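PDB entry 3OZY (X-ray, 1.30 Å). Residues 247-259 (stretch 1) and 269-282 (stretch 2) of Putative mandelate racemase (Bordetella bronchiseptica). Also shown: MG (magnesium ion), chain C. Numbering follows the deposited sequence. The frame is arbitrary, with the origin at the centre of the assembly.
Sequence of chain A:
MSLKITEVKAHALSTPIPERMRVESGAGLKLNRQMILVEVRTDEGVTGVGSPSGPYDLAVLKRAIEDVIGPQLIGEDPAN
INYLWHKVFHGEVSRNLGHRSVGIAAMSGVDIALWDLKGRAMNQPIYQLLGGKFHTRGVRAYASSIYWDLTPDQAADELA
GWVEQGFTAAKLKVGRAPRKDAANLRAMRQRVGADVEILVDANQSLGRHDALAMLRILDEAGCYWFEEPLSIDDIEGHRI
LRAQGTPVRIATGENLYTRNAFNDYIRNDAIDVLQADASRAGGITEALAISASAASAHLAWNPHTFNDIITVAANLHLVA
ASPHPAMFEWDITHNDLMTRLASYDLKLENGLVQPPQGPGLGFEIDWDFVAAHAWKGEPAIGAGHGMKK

Stretch 1 247-259: PVRIATGENLYTR
Stretch 2 (269-282) DAIDVLQADASRAG

How does stretch 2 first engage its neighbour? Ile 271, with chi1 and chi2 both t, reaches across so that its CD1 lies 3.7 Å from Thr 252 CG2, an apolar contact suited to a buried site. Asp 272 follows with its CA-to-CB bond toward stretch 1 and its CA 5.1 Å from the CA of Ile 250. In rotamer m, its carboxylate takes the hydrogen bond from Ile 250 N to Asp 272 OD2 at 2.8 Å, almost straight at 178°. Asp 272 N in turn donates to Ile 250 O at 2.9 Å, so side chain and backbone together grip one residue. Water 1 donates to both Val 248 O (2.7 Å) and Asp 272 OD2 (2.8 Å).

What sets the register of the strands? Residues 249-252 and 273-274 run parallel, both extended, pairing Ala 251 with Val 273 (CA-CA 4.5 Å) and Thr 252 with Leu 274 (CA-CA 5.8 Å). The hydrogen bonds step along the chain: Val 273 N to Ile 250 O, 3.1 Å; Thr 252 N to Val 273 O, 3.2 Å; Gln 275 N to Thr 252 O, 2.9 Å. Ala 251 and Val 273 (chi1 t) share one sheet face, their CB atoms 3.8 Å apart; Thr 252 (t) and Leu 274 (m, p) occupy the other.

What happens where the strands end? Gln 275 (m, t, chi3 -65°) points its CA-to-CB bond toward stretch 1, packing its CD 3.7 Å from Ala 251 CB. Gly 253, at phi/psi 160/-16, has no room for a side chain: an ideal CB would lie 2.6 Å from Gln 275 N. It opens a type I turn to Leu 256, closed by Leu 256 N to Gly 253 O at 3.2 Å. Water 2 links Gly 253 O (2.8 Å) to Asp 277 N (2.9 Å). Glu 254 (p, t, chi3 -124°) binds magnesium through OE2 at 2.2 Å.

How does Arg 280 secure the turn? Its side chain adopts m, t, p with chi4 85°, and the residue as a whole has more area covered by the other stretch (95 Å²) than any other in the contact, within 790 Å² buried overall, both sides summed. Arg 280 NE donates to Glu 254 O at 2.7 Å and Arg 280 NH2 to Asn 255 OD1 at 3.0 Å; both acceptors lie at the guanidinium edge, where its N-H groups point. Arg 280 O sits at the edge of the Tyr 257 ring, 3.2 Å from Tyr 257 CD1. Finally, Thr 258 N donates to Ala 281 O at 2.9 Å, while the small Ala 281 CB packs 3.9 Å from Leu 256 O.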

# COMPACT_ATOMS: atom_id res chain seq x y z
N PRO A 247 20.32 -3.42 24.99
CA PRO A 247 21.21 -3.70 23.86
C PRO A 247 20.54 -4.48 22.74
O PRO A 247 21.21 -4.80 21.75
CB PRO A 247 22.33 -4.55 24.50
CG PRO A 247 22.26 -4.22 25.98
CD PRO A 247 20.79 -4.04 26.24
N VAL A 248 19.25 -4.79 22.88
CA VAL A 248 18.53 -5.51 21.83
C VAL A 248 18.01 -4.51 20.80
O VAL A 248 17.29 -3.57 21.15
CB VAL A 248 17.32 -6.30 22.40
CG1 VAL A 248 16.64 -7.11 21.31
CG2 VAL A 248 17.75 -7.22 23.54
N ARG A 249 18.38 -4.70 19.54
CA ARG A 249 17.97 -3.79 18.48
C ARG A 249 16.50 -3.99 18.12
O ARG A 249 16.04 -5.13 18.03
CB ARG A 249 18.82 -4.03 17.23
CG ARG A 249 20.29 -3.76 17.43
CD ARG A 249 21.15 -4.57 16.45
NE ARG A 249 22.57 -4.36 16.70
CZ ARG A 249 23.25 -4.97 17.66
NH1 ARG A 249 22.65 -5.86 18.44
NH2 ARG A 249 24.54 -4.70 17.84
N ILE A 250 15.77 -2.90 17.92
CA ILE A 250 14.41 -2.98 17.40
C ILE A 250 14.48 -2.93 15.87
O ILE A 250 14.98 -1.95 15.29
CB ILE A 250 13.52 -1.85 17.97
CG1 ILE A 250 13.53 -1.89 19.51
CG2 ILE A 250 12.08 -1.94 17.43
CD1 ILE A 250 13.18 -3.25 20.11
N ALA A 251 14.01 -3.99 15.21
CA ALA A 251 14.13 -4.15 13.77
C ALA A 251 12.78 -4.29 13.11
O ALA A 251 11.90 -4.98 13.62
CB ALA A 251 14.98 -5.40 13.47
N THR A 252 12.61 -3.65 11.96
CA THR A 252 11.42 -3.86 11.15
C THR A 252 11.70 -3.38 9.74
O THR A 252 12.62 -2.60 9.50
CB THR A 252 10.16 -3.17 11.75
OG1 THR A 252 9.01 -3.58 11.01
CG2 THR A 252 10.29 -1.63 11.75
N GLY A 253 10.94 -3.88 8.77
CA GLY A 253 11.02 -3.32 7.44
C GLY A 253 10.53 -4.15 6.28
O GLY A 253 10.31 -3.59 5.20
N GLU A 254 10.35 -5.46 6.45
CA GLU A 254 9.89 -6.25 5.31
C GLU A 254 8.50 -5.82 4.84
O GLU A 254 8.16 -6.02 3.67
CB GLU A 254 9.92 -7.74 5.61
CG GLU A 254 8.78 -8.23 6.46
CD GLU A 254 9.07 -9.59 7.02
OE1 GLU A 254 8.26 -10.51 6.81
OE2 GLU A 254 10.12 -9.73 7.67
N ASN A 255 7.72 -5.21 5.72
CA ASN A 255 6.36 -4.82 5.37
C ASN A 255 6.13 -3.31 5.35
O ASN A 255 5.00 -2.85 5.30
CB ASN A 255 5.35 -5.56 6.26
CG ASN A 255 5.27 -7.03 5.91
OD1 ASN A 255 5.06 -7.38 4.74
ND2 ASN A 255 5.46 -7.90 6.90
N LEU A 256 7.24 -2.57 5.35
CA LEU A 256 7.24 -1.12 5.18
C LEU A 256 7.81 -0.80 3.81
O LEU A 256 8.71 -1.49 3.34
CB LEU A 256 8.09 -0.46 6.26
CG LEU A 256 7.58 -0.61 7.68
CD1 LEU A 256 8.65 -0.12 8.65
CD2 LEU A 256 6.29 0.17 7.86
N TYR A 257 7.29 0.24 3.17
CA TYR A 257 7.58 0.51 1.77
C TYR A 257 8.12 1.91 1.54
O TYR A 257 7.56 2.89 2.04
CB TYR A 257 6.31 0.30 0.94
CG TYR A 257 5.85 -1.13 0.93
CD1 TYR A 257 6.29 -2.02 -0.06
CD2 TYR A 257 4.98 -1.62 1.90
CE1 TYR A 257 5.88 -3.34 -0.07
CE2 TYR A 257 4.57 -2.95 1.91
CZ TYR A 257 5.03 -3.80 0.91
OH TYR A 257 4.64 -5.13 0.87
N THR A 258 9.18 1.98 0.73
CA THR A 258 9.88 3.22 0.34
C THR A 258 10.63 3.86 1.50
O THR A 258 10.39 3.56 2.68
CB THR A 258 8.96 4.30 -0.31
OG1 THR A 258 8.29 5.06 0.71
CG2 THR A 258 7.97 3.70 -1.30
N ARG A 259 11.52 4.77 1.14
CA ARG A 259 12.27 5.50 2.15
C ARG A 259 11.35 6.34 3.04
O ARG A 259 11.74 6.70 4.15
CB ARG A 259 13.31 6.40 1.48
CG ARG A 259 12.73 7.62 0.80
CD ARG A 259 13.80 8.29 -0.04
NE ARG A 259 14.08 7.53 -1.26
CZ ARG A 259 15.05 7.82 -2.12
NH1 ARG A 259 15.87 8.85 -1.89
NH2 ARG A 259 15.21 7.09 -3.21
N ASP A 269 12.24 8.21 16.44
CA ASP A 269 13.18 7.47 17.28
C ASP A 269 12.70 6.04 17.53
O ASP A 269 12.84 5.49 18.63
CB ASP A 269 13.41 8.22 18.61
CG ASP A 269 14.07 9.58 18.40
OD1 ASP A 269 14.97 9.70 17.54
OD2 ASP A 269 13.69 10.54 19.11
N ALA A 270 12.16 5.43 16.48
CA ALA A 270 11.42 4.19 16.63
C ALA A 270 12.10 2.97 16.01
O ALA A 270 11.49 1.91 15.93
CB ALA A 270 10.01 4.36 16.06
N ILE A 271 13.35 3.09 15.57
CA ILE A 271 13.96 1.96 14.87
C ILE A 271 15.48 1.92 15.03
O ILE A 271 16.14 2.96 14.98
CB ILE A 271 13.57 1.98 13.36
CG1 ILE A 271 13.85 0.64 12.67
CG2 ILE A 271 14.21 3.18 12.63
CD1 ILE A 271 13.20 0.58 11.27
N ASP A 272 16.02 0.71 15.22
CA ASP A 272 17.47 0.50 15.26
C ASP A 272 18.00 -0.10 13.96
O ASP A 272 19.08 0.25 13.50
CB ASP A 272 17.85 -0.43 16.42
CG ASP A 272 17.60 0.19 17.77
OD1 ASP A 272 18.14 1.29 18.05
OD2 ASP A 272 16.84 -0.43 18.54
N VAL A 273 17.23 -1.04 13.40
CA VAL A 273 17.64 -1.77 12.21
C VAL A 273 16.53 -1.66 11.17
O VAL A 273 15.41 -2.15 11.38
CB VAL A 273 17.91 -3.25 12.52
CG1 VAL A 273 18.15 -4.04 11.24
CG2 VAL A 273 19.10 -3.39 13.48
N LEU A 274 16.85 -1.00 10.06
CA LEU A 274 15.93 -0.88 8.93
C LEU A 274 16.09 -2.13 8.08
O LEU A 274 17.20 -2.47 7.69
CB LEU A 274 16.26 0.36 8.10
CG LEU A 274 15.99 1.74 8.70
CD1 LEU A 274 16.92 2.05 9.88
CD2 LEU A 274 16.14 2.77 7.61
N GLN A 275 14.97 -2.79 7.76
CA GLN A 275 15.05 -4.06 7.05
C GLN A 275 14.47 -4.01 5.64
O GLN A 275 14.08 -5.03 5.07
CB GLN A 275 14.42 -5.17 7.88
CG GLN A 275 15.08 -5.36 9.23
CD GLN A 275 14.48 -6.51 9.98
OE1 GLN A 275 13.30 -6.48 10.34
NE2 GLN A 275 15.28 -7.56 10.20
N ALA A 276 14.44 -2.81 5.06
CA ALA A 276 13.98 -2.64 3.68
C ALA A 276 14.65 -3.65 2.75
O ALA A 276 15.87 -3.75 2.70
CB ALA A 276 14.28 -1.23 3.21
N ASP A 277 13.82 -4.39 2.02
CA ASP A 277 14.24 -5.44 1.10
C ASP A 277 14.26 -4.82 -0.30
O ASP A 277 13.28 -4.23 -0.74
CB ASP A 277 13.19 -6.56 1.20
CG ASP A 277 13.48 -7.78 0.33
OD1 ASP A 277 14.19 -7.69 -0.69
OD2 ASP A 277 12.93 -8.87 0.67
N ALA A 278 15.38 -4.96 -1.01
CA ALA A 278 15.45 -4.42 -2.37
C ALA A 278 14.32 -4.91 -3.27
O ALA A 278 13.93 -4.22 -4.21
CB ALA A 278 16.79 -4.76 -3.00
N SER A 279 13.80 -6.12 -2.99
CA SER A 279 12.75 -6.72 -3.82
C SER A 279 11.32 -6.39 -3.37
O SER A 279 10.36 -6.87 -3.98
CB SER A 279 12.92 -8.25 -3.88
OG SER A 279 12.65 -8.84 -2.62
N ARG A 280 11.18 -5.60 -2.30
CA ARG A 280 9.87 -5.25 -1.77
C ARG A 280 9.67 -3.74 -1.61
O ARG A 280 8.60 -3.23 -1.94
CB ARG A 280 9.63 -5.91 -0.39
CG ARG A 280 9.71 -7.42 -0.40
CD ARG A 280 9.77 -8.01 1.02
NE ARG A 280 8.51 -7.95 1.76
CZ ARG A 280 7.55 -8.87 1.68
NH1 ARG A 280 7.70 -9.90 0.85
NH2 ARG A 280 6.44 -8.76 2.41
N ALA A 281 10.68 -3.05 -1.09
CA ALA A 281 10.51 -1.68 -0.61
C ALA A 281 10.68 -0.63 -1.70
O ALA A 281 10.52 0.56 -1.43
CB ALA A 281 11.49 -1.42 0.54
N GLY A 282 11.00 -1.07 -2.91
CA GLY A 282 11.06 -0.18 -4.06
C GLY A 282 12.09 -0.55 -5.11
O GLY A 282 12.06 -0.01 -6.22
MG MG C . 10.62 -11.14 9.23
O HOH W 1 16.77 -0.88 21.26
O HOH W 2 11.00 -4.36 2.63
O HOH W 3 11.03 -7.05 8.76
O HOH W 4 8.94 -12.55 8.32
O HOH W 5 8.82 -10.42 10.33
O HOH W 6 12.09 -12.49 7.96